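Local coordinates for malonyl CoA-acyl carrier protein transacylase (Burkholderia pseudomallei, PDB 3G87) that probably transfers the malonyl group of malonyl-CoA to holo acyl carrier protein, releasing free CoA, at residues V150-A155 against H170-A175; Q123-A128 against N190-F195; D27-L32 against N70-Y75; K19-A24 against A46-D51. All blocks are in the same frame, centred on the assembly; numbering follows the deposited sequence.

How the contacts relate
The four contacts divide between the two lobes of the acyltransferase fold. Contacts 1 and 2 belong to the smaller, ferredoxin-like lobe; their centres lie 12 Å apart and they touch, Ala155 CB coming 3.4 Å from Phe195 O and Ile172 CG1 3.5 Å from Ala128 O. Contacts 3 and 4 belong to the larger lobe, with centres 13 Å apart and segments that alternate along the chain; helices 30-40, 44-50 and 59-81 follow one another. Contacts 1 and 3 are furthest apart, at 38 Å between centres. Contact 2 is adjacent to His196, the probable catalytic histidine by family resemblance, and its nearest atoms are about 11 Å from contact 4.

Contact 1 (V150-A155 against H170-A175); sequences VDTAIA and HEIARA
Glu171 gives helix 169-175 its polar grip on the turn at Val150, Asp151 and Thr152. One carboxylate oxygen does most of the work. Glu171 OE1 accepts from Asp151 N at 3.1 Å through the lone pair on the side of OE2, with an N-H...O angle of 143°, and from Thr152 OG1 at 2.7 Å through the lone pair on the far side. Held on both of its lone pairs, OE1 leaves the carboxylate little freedom to turn. Thr152 and Glu171 run past each other in opposite directions, which also brings Thr152 OG1 within 3.3 Å of Glu171 CB. Glu171 OE2 faces Val150, whose CG2 lies 3.9 Å away. It is also 4.4 Å from Asp151 OD2, a like-charge approach that the salt bridge between Asp151 and Lys198 would be expected to temper.

One residue further on, the contact turns apolar. Ile172 CD1 meets Thr152 CG2 at 4.1 Å; with its chi1 at -60°, Thr152 holds CG2 anti to its own backbone N and OG1 beside that N, and the two branches serve different partners.

Around this pair, Thr152 also touches Leu144 of helix 137-146, while Ile172 lies on Ala128 and Ala130 of strand 127-133 and Ile165 of strand 162-168. Helix 169-175 is thereby packed against the antiparallel sheet at the entrance to its outer strand, 153-159.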
loop_
_atom_site.group_PDB
_atom_site.type_symbol
_atom_site.label_atom_id
_atom_site.label_comp_id
_atom_site.label_asym_id
_atom_site.label_seq_id
_atom_site.Cartn_x
_atom_site.Cartn_y
_atom_site.Cartn_z
ATOM N N VAL A 150 -5.988 -10.145 22.289
ATOM C CA VAL A 150 -5.853 -11.426 21.642
ATOM C C VAL A 150 -6.082 -11.434 20.140
ATOM O O VAL A 150 -5.564 -12.252 19.470
ATOM C CB VAL A 150 -6.726 -12.502 22.323
ATOM C CG1 VAL A 150 -6.320 -12.642 23.720
ATOM C CG2 VAL A 150 -8.187 -12.163 22.223
ATOM N N ASP A 151 -6.847 -10.502 19.638
ATOM C CA ASP A 151 -7.185 -10.454 18.250
ATOM C C ASP A 151 -6.479 -9.344 17.525
ATOM O O ASP A 151 -6.833 -8.996 16.465
ATOM C CB ASP A 151 -8.681 -10.309 18.120
ATOM C CG ASP A 151 -9.407 -11.550 18.503
ATOM O OD1 ASP A 151 -8.938 -12.593 18.161
ATOM O OD2 ASP A 151 -10.447 -11.484 19.137
ATOM N N THR A 152 -5.444 -8.826 18.131
ATOM C CA THR A 152 -4.678 -7.756 17.595
ATOM C C THR A 152 -3.325 -8.267 17.178
ATOM O O THR A 152 -2.706 -8.938 17.926
ATOM C CB THR A 152 -4.544 -6.630 18.618
ATOM O OG1 THR A 152 -5.820 -6.170 18.950
ATOM C CG2 THR A 152 -3.768 -5.490 18.095
ATOM N N ALA A 153 -2.895 -7.930 15.970
ATOM C CA ALA A 153 -1.582 -8.340 15.448
ATOM C C ALA A 153 -0.862 -7.268 14.608
ATOM O O ALA A 153 -1.411 -6.199 14.321
ATOM C CB ALA A 153 -1.773 -9.645 14.610
ATOM N N ILE A 154 0.360 -7.555 14.167
ATOM C CA ILE A 154 1.020 -6.648 13.293
ATOM C C ILE A 154 0.410 -6.731 11.872
ATOM O O ILE A 154 0.282 -7.829 11.280
ATOM C CB ILE A 154 2.512 -6.933 13.197
ATOM C CG1 ILE A 154 3.107 -7.186 14.583
ATOM C CG2 ILE A 154 3.213 -5.821 12.382
ATOM C CD1 ILE A 154 3.369 -5.978 15.395
ATOM N N ALA A 155 0.088 -5.562 11.334
ATOM C CA ALA A 155 -0.496 -5.475 10.008
ATOM C C ALA A 155 0.455 -4.930 8.941
ATOM O O ALA A 155 0.354 -5.331 7.776
ATOM C CB ALA A 155 -1.762 -4.602 10.063
ATOM N N HIS A 170 -11.964 -1.785 20.093
ATOM C CA HIS A 170 -11.743 -1.606 21.534
ATOM C C HIS A 170 -10.334 -2.009 21.989
ATOM O O HIS A 170 -9.746 -1.337 22.861
ATOM C CB HIS A 170 -12.856 -2.290 22.325
ATOM C CG HIS A 170 -12.815 -3.786 22.283
ATOM N ND1 HIS A 170 -12.161 -4.538 23.243
ATOM C CD2 HIS A 170 -13.393 -4.675 21.434
ATOM C CE1 HIS A 170 -12.306 -5.825 22.965
ATOM N NE2 HIS A 170 -13.044 -5.936 21.867
ATOM N N GLU A 171 -9.762 -3.019 21.330
ATOM C CA GLU A 171 -8.409 -3.505 21.623
ATOM C C GLU A 171 -7.457 -2.488 21.144
ATOM O O GLU A 171 -6.529 -2.064 21.870
ATOM C CB GLU A 171 -8.136 -4.845 20.969
ATOM C CG GLU A 171 -8.883 -5.998 21.664
ATOM C CD GLU A 171 -8.394 -7.422 21.305
ATOM O OE1 GLU A 171 -7.447 -7.607 20.496
ATOM O OE2 GLU A 171 -8.980 -8.394 21.846
ATOM N N ILE A 172 -7.690 -2.014 19.932
ATOM C CA ILE A 172 -6.820 -0.974 19.435
ATOM C C ILE A 172 -6.915 0.240 20.391
ATOM O O ILE A 172 -5.898 0.886 20.677
ATOM C CB ILE A 172 -7.123 -0.599 17.970
ATOM C CG1 ILE A 172 -6.679 -1.733 16.996
ATOM C CG2 ILE A 172 -6.495 0.725 17.643
ATOM C CD1 ILE A 172 -5.131 -1.916 16.742
ATOM N N ALA A 173 -8.100 0.549 20.880
ATOM C CA ALA A 173 -8.346 1.624 21.803
ATOM C C ALA A 173 -7.585 1.442 23.120
ATOM O O ALA A 173 -6.879 2.294 23.553
ATOM C CB ALA A 173 -9.810 1.720 22.046
ATOM N N ARG A 174 -7.693 0.260 23.716
ATOM C CA ARG A 174 -6.910 -0.063 24.904
ATOM C C ARG A 174 -5.418 -0.088 24.737
ATOM O O ARG A 174 -4.751 0.112 25.673
ATOM C CB ARG A 174 -7.380 -1.333 25.567
ATOM C CG ARG A 174 -8.776 -1.543 25.365
ATOM C CD ARG A 174 -9.525 -2.045 26.507
ATOM N NE ARG A 174 -10.805 -2.491 25.995
ATOM C CZ ARG A 174 -11.959 -2.568 26.646
ATOM N NH1 ARG A 174 -12.088 -2.223 27.903
ATOM N NH2 ARG A 174 -12.998 -3.005 25.970
ATOM N N ALA A 175 -4.922 -0.320 23.540
ATOM C CA ALA A 175 -3.508 -0.302 23.263
ATOM C C ALA A 175 -2.875 1.034 23.467
ATOM O O ALA A 175 -1.731 1.081 23.808
ATOM C CB ALA A 175 -3.227 -0.775 21.884
#

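Contact 2 (Q123-A128 against N190-F195); sequences QARDGA and NTSGAF
Gly127 N donates to Ser192 O at 2.9 Å, the one direct hydrogen bond between the segments. Its N-H...O angle is 151°, and the donor stands well above the carbonyl plane, 55° out of it. A water adds a second polar link, accepting from Asp126 N and lying 2.6 Å from Ser192 OG. The chi1 of Ser192, -157°, sets OG anti to its backbone N, from where it reaches this water. Less favourably, Ser192 O comes within 3.1 Å of Ala124 O, two acceptors brought together by the close backbones.

Within 190-195, Gly193 N donates to Thr191 OG1 at 2.7 Å, forming an ST turn, and an inverse gamma turn follows, centred on Ala194. Thr191 OG1 also sits over the rim of one face of the Phe195 ring.

Packing is largely backbone against backbone. Gly127 CA and Gly193 CA are 4.1 Å apart. Gly127 CA faces the other backbone, where a CB would collide with Ala194 N; at Gly193 a CB would point away and run into the Phe195 ring. Methyl groups border the approach: Ala124 CB lies against Gly193 CA, and Ala194 CB is 4.0 Å from Ala128 O.

Phe195 touches Gln14 and Met200, and the chain continues into His196. The Gly-Ala-Phe-His run resembles the segment that carries the catalytic histidine in related acyltransferases, so His196 is probably that residue and the contact probably borders the active-site cleft.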
loop_
_atom_site.group_PDB
_atom_site.type_symbol
_atom_site.label_atom_id
_atom_site.label_comp_id
_atom_site.label_asym_id
_atom_site.label_seq_id
_atom_site.Cartn_x
_atom_site.Cartn_y
_atom_site.Cartn_z
ATOM N N GLN A 123 -16.683 -2.466 3.954
ATOM C CA GLN A 123 -17.751 -3.165 4.622
ATOM C C GLN A 123 -17.374 -3.677 5.978
ATOM O O GLN A 123 -18.222 -3.878 6.781
ATOM C CB GLN A 123 -18.262 -4.330 3.749
ATOM C CG GLN A 123 -18.884 -3.884 2.473
ATOM C CD GLN A 123 -19.110 -4.928 1.438
ATOM O OE1 GLN A 123 -19.025 -6.083 1.676
ATOM N NE2 GLN A 123 -19.460 -4.504 0.295
ATOM N N ALA A 124 -16.092 -3.885 6.233
ATOM C CA ALA A 124 -15.590 -4.253 7.536
ATOM C C ALA A 124 -16.009 -3.276 8.612
ATOM O O ALA A 124 -15.693 -2.146 8.542
ATOM C CB ALA A 124 -14.074 -4.363 7.514
ATOM N N ARG A 125 -16.722 -3.738 9.615
ATOM C CA ARG A 125 -17.093 -2.892 10.716
ATOM C C ARG A 125 -16.324 -3.287 11.911
ATOM O O ARG A 125 -15.817 -4.348 11.975
ATOM C CB ARG A 125 -18.545 -3.025 11.060
ATOM C CG ARG A 125 -19.438 -2.402 10.104
ATOM C CD ARG A 125 -19.388 -0.975 10.138
ATOM N NE ARG A 125 -20.173 -0.497 9.026
ATOM C CZ ARG A 125 -19.684 0.229 8.037
ATOM N NH1 ARG A 125 -18.409 0.557 8.047
ATOM N NH2 ARG A 125 -20.475 0.620 7.061
ATOM N N ASP A 126 -16.231 -2.396 12.856
ATOM C CA ASP A 126 -15.737 -2.775 14.147
ATOM C C ASP A 126 -14.233 -3.049 14.304
ATOM O O ASP A 126 -13.816 -3.420 15.317
ATOM C CB ASP A 126 -16.612 -3.905 14.678
ATOM C CG ASP A 126 -18.041 -3.447 14.989
ATOM O OD1 ASP A 126 -18.224 -2.321 15.446
ATOM O OD2 ASP A 126 -18.994 -4.197 14.773
ATOM N N GLY A 127 -13.432 -2.777 13.304
ATOM C CA GLY A 127 -11.982 -2.864 13.463
ATOM C C GLY A 127 -11.323 -1.501 13.474
ATOM O O GLY A 127 -11.989 -0.457 13.259
ATOM N N ALA A 128 -10.016 -1.504 13.718
ATOM C CA ALA A 128 -9.214 -0.324 13.753
ATOM C C ALA A 128 -7.717 -0.669 13.542
ATOM O O ALA A 128 -7.316 -1.865 13.548
ATOM C CB ALA A 128 -9.400 0.337 15.060
ATOM N N ASN A 190 -7.161 6.338 10.685
ATOM C CA ASN A 190 -8.524 6.390 10.198
ATOM C C ASN A 190 -9.095 5.277 9.370
ATOM O O ASN A 190 -8.853 5.198 8.207
ATOM C CB ASN A 190 -8.765 7.679 9.516
ATOM C CG ASN A 190 -9.488 8.576 10.357
ATOM O OD1 ASN A 190 -10.696 8.624 10.320
ATOM N ND2 ASN A 190 -8.763 9.314 11.161
ATOM N N THR A 191 -9.894 4.441 9.997
ATOM C CA THR A 191 -10.491 3.251 9.381
ATOM C C THR A 191 -11.403 2.540 10.367
ATOM O O THR A 191 -11.192 2.592 11.581
ATOM C CB THR A 191 -9.421 2.214 8.782
ATOM O OG1 THR A 191 -9.959 0.875 8.813
ATOM C CG2 THR A 191 -8.090 2.241 9.538
ATOM N N SER A 192 -12.388 1.838 9.819
ATOM C CA SER A 192 -13.393 1.103 10.579
ATOM C C SER A 192 -13.097 -0.403 10.403
ATOM O O SER A 192 -13.878 -1.306 10.846
ATOM C CB SER A 192 -14.776 1.461 10.004
ATOM O OG SER A 192 -15.837 1.256 10.930
ATOM N N GLY A 193 -11.943 -0.654 9.752
ATOM C CA GLY A 193 -11.457 -2.005 9.524
ATOM C C GLY A 193 -10.069 -2.287 10.085
ATOM O O GLY A 193 -9.178 -1.451 10.104
ATOM N N ALA A 194 -9.925 -3.516 10.537
ATOM C CA ALA A 194 -8.673 -4.055 11.005
ATOM C C ALA A 194 -8.066 -4.622 9.734
ATOM O O ALA A 194 -8.241 -5.815 9.457
ATOM C CB ALA A 194 -8.980 -5.163 11.973
ATOM N N PHE A 195 -7.386 -3.770 8.962
ATOM C CA PHE A 195 -6.896 -4.155 7.649
ATOM C C PHE A 195 -5.660 -4.990 7.826
ATOM O O PHE A 195 -4.914 -4.802 8.788
ATOM C CB PHE A 195 -6.593 -2.934 6.767
ATOM C CG PHE A 195 -7.837 -2.115 6.383
ATOM C CD1 PHE A 195 -9.131 -2.700 6.409
ATOM C CD2 PHE A 195 -7.715 -0.765 5.977
ATOM C CE1 PHE A 195 -10.289 -1.960 6.065
ATOM C CE2 PHE A 195 -8.882 -0.013 5.643
ATOM C CZ PHE A 195 -10.151 -0.618 5.670
HETATM O O HOH W 1 -17.237 0.210 12.822
#

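Contact 3 (D27-L32 against N70-Y75); sequences DRFADL and NALTYY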
loop_
_atom_site.group_PDB
_atom_site.type_symbol
_atom_site.label_atom_id
_atom_site.label_comp_id
_atom_site.label_asym_id
_atom_site.label_seq_id
_atom_site.Cartn_x
_atom_site.Cartn_y
_atom_site.Cartn_z
ATOM N N ASP A 27 -6.098 16.596 -16.212
ATOM C CA ASP A 27 -6.330 17.148 -17.542
ATOM C C ASP A 27 -5.210 16.762 -18.512
ATOM O O ASP A 27 -5.493 16.565 -19.689
ATOM C CB ASP A 27 -6.389 18.677 -17.487
ATOM C CG ASP A 27 -7.653 19.213 -16.823
ATOM O OD1 ASP A 27 -8.745 18.583 -16.882
ATOM O OD2 ASP A 27 -7.522 20.306 -16.252
ATOM N N ARG A 28 -3.951 16.675 -18.049
ATOM C CA ARG A 28 -2.888 16.183 -18.911
ATOM C C ARG A 28 -3.250 14.826 -19.465
ATOM O O ARG A 28 -3.023 14.572 -20.652
ATOM C CB ARG A 28 -1.548 16.093 -18.168
ATOM C CG ARG A 28 -0.425 15.452 -19.012
ATOM C CD ARG A 28 0.895 15.341 -18.187
ATOM N NE ARG A 28 1.938 14.712 -18.995
ATOM C CZ ARG A 28 3.235 14.719 -18.712
ATOM N NH1 ARG A 28 3.668 15.315 -17.603
ATOM N NH2 ARG A 28 4.101 14.136 -19.549
ATOM N N PHE A 29 -3.836 13.975 -18.620
ATOM C CA PHE A 29 -4.213 12.605 -18.996
ATOM C C PHE A 29 -5.722 12.519 -19.128
ATOM O O PHE A 29 -6.370 11.625 -18.596
ATOM C CB PHE A 29 -3.633 11.573 -17.997
ATOM C CG PHE A 29 -2.130 11.425 -18.117
ATOM C CD1 PHE A 29 -1.287 11.975 -17.182
ATOM C CD2 PHE A 29 -1.553 10.800 -19.231
ATOM C CE1 PHE A 29 0.128 11.866 -17.312
ATOM C CE2 PHE A 29 -0.160 10.732 -19.381
ATOM C CZ PHE A 29 0.673 11.267 -18.420
ATOM N N ALA A 30 -6.271 13.459 -19.886
ATOM C CA ALA A 30 -7.709 13.665 -19.955
ATOM C C ALA A 30 -8.445 12.392 -20.334
ATOM O O ALA A 30 -9.521 12.160 -19.822
ATOM C CB ALA A 30 -8.025 14.769 -20.931
ATOM N N ASP A 31 -7.876 11.581 -21.229
ATOM C CA ASP A 31 -8.510 10.290 -21.612
ATOM C C ASP A 31 -8.477 9.211 -20.495
ATOM O O ASP A 31 -9.486 8.568 -20.251
ATOM C CB ASP A 31 -7.909 9.704 -22.878
ATOM C CG ASP A 31 -8.264 10.511 -24.145
ATOM O OD1 ASP A 31 -8.880 11.622 -24.058
ATOM O OD2 ASP A 31 -7.876 10.026 -25.241
ATOM N N LEU A 32 -7.340 9.019 -19.822
ATOM C CA LEU A 32 -7.278 8.137 -18.664
ATOM C C LEU A 32 -8.307 8.620 -17.641
ATOM O O LEU A 32 -9.119 7.831 -17.170
ATOM C CB LEU A 32 -5.855 8.118 -18.080
ATOM C CG LEU A 32 -4.915 7.018 -18.589
ATOM C CD1 LEU A 32 -5.152 6.714 -20.028
ATOM C CD2 LEU A 32 -3.442 7.289 -18.374
ATOM N N ASN A 70 -1.428 7.718 -8.287
ATOM C CA ASN A 70 -0.166 7.027 -8.446
ATOM C C ASN A 70 0.083 6.751 -9.932
ATOM O O ASN A 70 1.177 6.977 -10.430
ATOM C CB ASN A 70 -0.175 5.698 -7.682
ATOM C CG ASN A 70 -0.127 5.873 -6.195
ATOM O OD1 ASN A 70 -0.023 7.000 -5.660
ATOM N ND2 ASN A 70 -0.206 4.746 -5.485
ATOM N N ALA A 71 -0.901 6.215 -10.638
ATOM C CA ALA A 71 -0.738 5.921 -12.067
ATOM C C ALA A 71 -0.360 7.129 -12.918
ATOM O O ALA A 71 0.526 7.061 -13.755
ATOM C CB ALA A 71 -2.028 5.321 -12.613
ATOM N N LEU A 72 -1.076 8.225 -12.761
ATOM C CA LEU A 72 -0.846 9.382 -13.600
ATOM C C LEU A 72 0.546 9.935 -13.358
ATOM O O LEU A 72 1.282 10.218 -14.317
ATOM C CB LEU A 72 -1.929 10.420 -13.320
ATOM C CG LEU A 72 -3.113 10.407 -14.323
ATOM C CD1 LEU A 72 -3.606 9.011 -14.759
ATOM C CD2 LEU A 72 -4.262 11.228 -13.788
ATOM N N THR A 73 0.926 10.034 -12.084
ATOM C CA THR A 73 2.277 10.414 -11.696
ATOM C C THR A 73 3.286 9.487 -12.353
ATOM O O THR A 73 4.269 9.967 -12.921
ATOM C CB THR A 73 2.459 10.308 -10.223
ATOM O OG1 THR A 73 1.427 11.047 -9.601
ATOM C CG2 THR A 73 3.779 10.924 -9.820
ATOM N N TYR A 74 3.023 8.184 -12.317
ATOM C CA TYR A 74 3.887 7.221 -12.988
ATOM C C TYR A 74 4.005 7.479 -14.521
ATOM O O TYR A 74 5.107 7.535 -15.062
ATOM C CB TYR A 74 3.400 5.834 -12.671
ATOM C CG TYR A 74 3.892 4.768 -13.621
ATOM C CD1 TYR A 74 5.204 4.236 -13.522
ATOM C CD2 TYR A 74 3.031 4.250 -14.614
ATOM C CE1 TYR A 74 5.640 3.257 -14.450
ATOM C CE2 TYR A 74 3.470 3.295 -15.502
ATOM C CZ TYR A 74 4.742 2.808 -15.415
ATOM O OH TYR A 74 5.108 1.868 -16.301
ATOM N N TYR A 75 2.877 7.644 -15.216
ATOM C CA TYR A 75 2.917 8.060 -16.625
ATOM C C TYR A 75 3.614 9.403 -16.867
ATOM O O TYR A 75 4.404 9.498 -17.788
ATOM C CB TYR A 75 1.537 8.093 -17.241
ATOM C CG TYR A 75 0.799 6.760 -17.227
ATOM C CD1 TYR A 75 1.393 5.565 -17.726
ATOM C CD2 TYR A 75 -0.490 6.689 -16.704
ATOM C CE1 TYR A 75 0.705 4.368 -17.697
ATOM C CE2 TYR A 75 -1.166 5.482 -16.663
ATOM C CZ TYR A 75 -0.585 4.351 -17.178
ATOM O OH TYR A 75 -1.335 3.196 -17.140
#
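The phenyl ring of Phe29 is the main bump, entering the hollow between Leu72 and Tyr75, one helical turn apart on helix 59-81. Phe29 CD1 lies 3.7 Å from Leu72 CG, while CZ, at the far end of the ring, reaches Tyr75 CB at 3.5 Å. Phe29 stands at the break between helices 25-28 and 30-40, as the N-cap residue of the second, and there CG, anti to the carbonyl carbon (chi1 -71°), starts the ring off toward helix 59-81.

A complementary bump comes the other way. Leu72 CD1 points into the notch formed by Phe29 CB and Leu32, 4.0 Å from Leu32 CD2, while that same Leu32 CD2 presses against the Tyr75 ring, 3.4 Å from CE2. Tyr75 completes the interlock with an edge-to-face approach, its edge toward the face of Phe29; the centroids are 6.0 Å apart and the planes inclined at 52°, well short of perpendicular.

Arg28 CG lies over the rim of one Phe29 face. Phe107 of helix 107-123 touches both Leu32 and Tyr75.

No hydrogen bond joins the two segments. Their association therefore rests on shape and apolar burial; beyond 70-75, further along helix 59-81, Glu79 and Asp80 bind the Arg28 guanidinium and add a charged link beside it.

Contact 4 (K19-A24 against A46-D51); sequences KGMGGA and ALCVDD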
loop_
_atom_site.group_PDB
_atom_site.type_symbol
_atom_site.label_atom_id
_atom_site.label_comp_id
_atom_site.label_asym_id
_atom_site.label_seq_id
_atom_site.Cartn_x
_atom_site.Cartn_y
_atom_site.Cartn_z
ATOM N N LYS A 19 -6.297 16.215 -0.047
ATOM C CA LYS A 19 -7.046 17.015 -1.010
ATOM C C LYS A 19 -6.004 17.838 -1.806
ATOM O O LYS A 19 -5.144 18.472 -1.198
ATOM C CB LYS A 19 -7.964 17.930 -0.211
ATOM C CG LYS A 19 -8.969 18.768 -0.953
ATOM C CD LYS A 19 -9.221 20.037 -0.143
ATOM C CE LYS A 19 -10.468 20.832 -0.561
ATOM N NZ LYS A 19 -11.714 20.336 0.182
ATOM N N GLY A 20 -6.076 17.814 -3.135
ATOM C CA GLY A 20 -5.189 18.596 -3.995
ATOM C C GLY A 20 -4.282 17.644 -4.780
ATOM O O GLY A 20 -3.655 18.040 -5.774
ATOM N N MET A 21 -4.244 16.373 -4.366
ATOM C CA MET A 21 -3.444 15.357 -5.042
ATOM C C MET A 21 -3.862 15.187 -6.518
ATOM O O MET A 21 -5.058 15.288 -6.881
ATOM C CB MET A 21 -3.522 14.016 -4.303
ATOM C CG MET A 21 -4.886 13.376 -4.385
ATOM S SD MET A 21 -5.351 12.055 -3.210
ATOM C CE MET A 21 -4.133 10.831 -3.514
ATOM N N GLY A 22 -2.912 14.879 -7.341
ATOM C CA GLY A 22 -3.186 14.796 -8.740
ATOM C C GLY A 22 -2.993 16.102 -9.446
ATOM O O GLY A 22 -2.110 16.210 -10.177
ATOM N N GLY A 23 -3.845 17.075 -9.205
ATOM C CA GLY A 23 -3.675 18.399 -9.750
ATOM C C GLY A 23 -3.896 18.484 -11.236
ATOM O O GLY A 23 -4.891 18.095 -11.710
ATOM N N ALA A 24 -2.910 18.958 -11.954
ATOM C CA ALA A 24 -3.022 19.160 -13.372
ATOM C C ALA A 24 -2.812 17.909 -14.182
ATOM O O ALA A 24 -3.152 17.866 -15.311
ATOM C CB ALA A 24 -2.125 20.218 -13.795
ATOM N N ALA A 46 -12.593 15.611 -9.216
ATOM C CA ALA A 46 -13.306 16.325 -8.175
ATOM C C ALA A 46 -12.946 15.709 -6.817
ATOM O O ALA A 46 -12.611 16.427 -5.883
ATOM C CB ALA A 46 -14.794 16.250 -8.416
ATOM N N LEU A 47 -12.994 14.387 -6.715
ATOM C CA LEU A 47 -12.757 13.713 -5.436
ATOM C C LEU A 47 -11.360 14.073 -4.938
ATOM O O LEU A 47 -11.166 14.374 -3.740
ATOM C CB LEU A 47 -12.906 12.188 -5.626
ATOM C CG LEU A 47 -12.383 11.263 -4.486
ATOM C CD1 LEU A 47 -13.251 11.325 -3.212
ATOM C CD2 LEU A 47 -12.299 9.828 -4.921
ATOM N N CYS A 48 -10.391 14.064 -5.874
ATOM C CA CYS A 48 -8.964 14.341 -5.565
ATOM C C CYS A 48 -8.535 15.813 -5.299
ATOM O O CYS A 48 -7.799 16.128 -4.288
ATOM C CB CYS A 48 -8.059 13.710 -6.641
ATOM S SG CYS A 48 -7.995 11.860 -6.627
ATOM N N VAL A 49 -8.970 16.709 -6.195
ATOM C CA VAL A 49 -8.530 18.117 -6.162
ATOM C C VAL A 49 -9.405 18.920 -5.195
ATOM O O VAL A 49 -8.872 19.619 -4.330
ATOM C CB VAL A 49 -8.474 18.763 -7.585
ATOM C CG1 VAL A 49 -8.233 20.257 -7.487
ATOM C CG2 VAL A 49 -7.408 18.082 -8.466
ATOM N N ASP A 50 -10.722 18.765 -5.302
ATOM C CA ASP A 50 -11.672 19.537 -4.501
ATOM C C ASP A 50 -12.175 18.812 -3.232
ATOM O O ASP A 50 -12.423 19.471 -2.218
ATOM C CB ASP A 50 -12.919 19.924 -5.328
ATOM C CG ASP A 50 -12.567 20.499 -6.741
ATOM O OD1 ASP A 50 -11.564 21.300 -6.754
ATOM O OD2 ASP A 50 -13.313 20.164 -7.794
ATOM N N ASP A 51 -12.343 17.477 -3.292
ATOM C CA ASP A 51 -12.949 16.677 -2.221
ATOM C C ASP A 51 -14.147 17.301 -1.474
ATOM O O ASP A 51 -14.103 17.405 -0.253
ATOM C CB ASP A 51 -11.914 16.183 -1.198
ATOM C CG ASP A 51 -12.439 14.975 -0.379
ATOM O OD1 ASP A 51 -13.514 14.420 -0.746
ATOM O OD2 ASP A 51 -11.786 14.584 0.637
#
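Gly20 N points almost straight at Cys48 O, with a hydrogen bond of 2.7 Å, an N-H...O angle of 173° and the donor in the carbonyl plane. The same oxygen receives a CA-H...O contact from Lys19. Farther along the helix end, Lys19 NZ donates to Asp50 O at 2.6 Å. Lys19 CG passes 3.5 Å from Val49 O, and the bend at chi4 (88°) turns NZ to Asp50 O.

Side-chain carbons pack beside these bonds, against both side chain and backbone. Cys48 CB lies 3.9 Å from Met21 CG and closer still to Met21 O, and Val49 CG2 rests 3.8 Å from Gly23 N.

The next shell shapes the acceptors. Helix 44-50 ends in a wider pi-type turn, where Ala46 O accepts from both Asp50 N and Asp51 N, and Asp51 leaves the helix with positive phi. Its carboxylate takes the backbone N-H groups of Glu55 and Leu56. Cys48 packs on Ala65 and Val69 of helix 59-81, and Met21 on Leu66 of that helix.

Carbonyls at the C-terminal end of a helix thus receive their donors from a glycine-rich loop. The ammonium group of Lys19 would also be expected to offset the partial negative charge of that end.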